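PDB 3IV0: SusD homolog from Bacteroides thetaiotaomicron VPI-5482, which probably binds glycans at the outer membrane, as SusD does, although its own ligand is not established. Local coordinates for residues Glu126-Phe129 with Met130-Ser134. Numbering follows the deposited sequence.
Sequences EAIF and MRSLS
Glu126 to Ser134 form just over two turns of helix 117-142, where the amides of Met130, Arg131, Ser132 and Leu133 bond to the carbonyls of Glu126, Ala127, Ile128 and Phe129, each four residues back. Ser132 doubles its bond: with its hydroxyl anti to its own carbonyl carbon (chi1 -56°), OG donates to Ile128 O over 2.9 Å, while the Ser132 amide reaches that oxygen from the opposite face of the carbonyl plane. Two residues on, Ser134 does the same, its OG donating to Met130 O over 2.9 Å. Two buried hydroxyls thus find acceptors within their own helix.

CG of Phe129 stands anti to the backbone N (chi1 173°), which swings the ring towards the C-terminal end of the helix, beside Leu133. Its CE2 lies 4.0 Å from Leu133 CD2, the two side chains running alongside each other. The bent chain of Met130, a selenomethionine, brings SE to 3.6 Å from Phe129 CD2, an oblique Met-aromatic contact with the selenium 4.7 Å from the ring centroid. Phe266 meets the same ring edge-to-face, and helix 202-219 packs on it through Val205 and Leu208. A serine in place of this phenylalanine would probably leave Phe266 without its edge-to-face partner and open a gap beside Met130 SE and Leu133 CD2.

The polar ends of Glu126 and Arg131 turn to other elements, Glu126 to Tyr30 and Arg199, Arg131 to Asn103. Serine hydroxyls bonded back to the carbonyl four residues earlier are a familiar alpha-helical motif, set here in a buried helix of the probably TPR-related SusD fold, packed against helices 19-39, 93-108 and 202-219.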
loop_
_atom_site.group_PDB
_atom_site.type_symbol
_atom_site.label_atom_id
_atom_site.label_comp_id
_atom_site.label_asym_id
_atom_site.label_seq_id
_atom_site.Cartn_x
_atom_site.Cartn_y
_atom_site.Cartn_z
ATOM N N GLU A 126 -16.532 7.059 -5.532
ATOM C CA GLU A 126 -15.801 5.839 -5.331
ATOM C C GLU A 126 -15.077 5.363 -6.570
ATOM O O GLU A 126 -13.916 4.905 -6.499
ATOM C CB GLU A 126 -16.745 4.731 -4.841
ATOM C CG GLU A 126 -17.310 4.934 -3.482
ATOM C CD GLU A 126 -18.102 3.745 -3.040
ATOM O OE1 GLU A 126 -17.513 2.667 -2.893
ATOM O OE2 GLU A 126 -19.331 3.846 -2.864
ATOM N N ALA A 127 -15.696 5.516 -7.732
ATOM C CA ALA A 127 -15.066 5.131 -8.971
ATOM C C ALA A 127 -13.868 6.037 -9.268
ATOM O O ALA A 127 -12.827 5.539 -9.736
ATOM C CB ALA A 127 -16.095 5.197 -10.143
ATOM N N ILE A 128 -13.998 7.336 -9.031
ATOM C CA ILE A 128 -12.857 8.239 -9.210
ATOM C C ILE A 128 -11.742 7.863 -8.244
ATOM O O ILE A 128 -10.561 7.831 -8.636
ATOM C CB ILE A 128 -13.274 9.674 -8.991
ATOM C CG1 ILE A 128 -14.176 10.118 -10.141
ATOM C CG2 ILE A 128 -12.035 10.612 -8.901
ATOM C CD1 ILE A 128 -15.057 11.339 -9.813
ATOM N N PHE A 129 -12.071 7.566 -6.997
ATOM C CA PHE A 129 -11.075 7.122 -6.049
ATOM C C PHE A 129 -10.355 5.865 -6.529
ATOM O O PHE A 129 -9.106 5.796 -6.519
ATOM C CB PHE A 129 -11.668 6.893 -4.658
ATOM C CG PHE A 129 -10.687 6.280 -3.690
ATOM C CD1 PHE A 129 -9.696 7.065 -3.102
ATOM C CD2 PHE A 129 -10.694 4.926 -3.433
ATOM C CE1 PHE A 129 -8.762 6.499 -2.256
ATOM C CE2 PHE A 129 -9.746 4.356 -2.583
ATOM C CZ PHE A 129 -8.792 5.160 -1.982
HETATM N N MSE A 130 -11.084 4.863 -6.970
HETATM C CA MSE A 130 -10.501 3.621 -7.344
HETATM C C MSE A 130 -9.706 3.736 -8.603
HETATM O O MSE A 130 -8.675 3.059 -8.736
HETATM C CB MSE A 130 -11.584 2.530 -7.452
HETATM C CG MSE A 130 -12.112 2.152 -6.069
HETATM SE SE MSE A 130 -10.832 1.582 -4.753
HETATM C CE MSE A 130 -10.255 0.043 -5.595
ATOM N N ARG A 131 -10.131 4.574 -9.519
ATOM C CA ARG A 131 -9.322 4.830 -10.708
ATOM C C ARG A 131 -7.996 5.457 -10.345
ATOM O O ARG A 131 -6.945 5.044 -10.856
ATOM C CB ARG A 131 -10.084 5.700 -11.703
ATOM C CG ARG A 131 -9.316 5.953 -12.996
ATOM C CD ARG A 131 -10.134 6.712 -14.023
ATOM N NE ARG A 131 -10.348 8.062 -13.549
ATOM C CZ ARG A 131 -11.210 8.936 -14.064
ATOM N NH1 ARG A 131 -11.947 8.605 -15.084
ATOM N NH2 ARG A 131 -11.324 10.150 -13.540
ATOM N N SER A 132 -8.049 6.472 -9.484
ATOM C CA SER A 132 -6.848 7.141 -8.994
ATOM C C SER A 132 -5.941 6.208 -8.228
ATOM O O SER A 132 -4.703 6.256 -8.400
ATOM C CB SER A 132 -7.175 8.349 -8.144
ATOM O OG SER A 132 -7.998 9.250 -8.891
ATOM N N LEU A 133 -6.518 5.358 -7.390
ATOM C CA LEU A 133 -5.721 4.399 -6.641
ATOM C C LEU A 133 -5.009 3.421 -7.555
ATOM O O LEU A 133 -3.852 3.087 -7.370
ATOM C CB LEU A 133 -6.587 3.640 -5.633
ATOM C CG LEU A 133 -5.841 2.745 -4.666
ATOM C CD1 LEU A 133 -4.944 3.532 -3.700
ATOM C CD2 LEU A 133 -6.858 1.956 -3.844
ATOM N N SER A 134 -5.714 2.975 -8.598
ATOM C CA SER A 134 -5.139 2.043 -9.572
ATOM C C SER A 134 -4.010 2.722 -10.327
ATOM O O SER A 134 -2.935 2.112 -10.482
ATOM C CB SER A 134 -6.215 1.540 -10.534
ATOM O OG SER A 134 -7.208 0.789 -9.841
#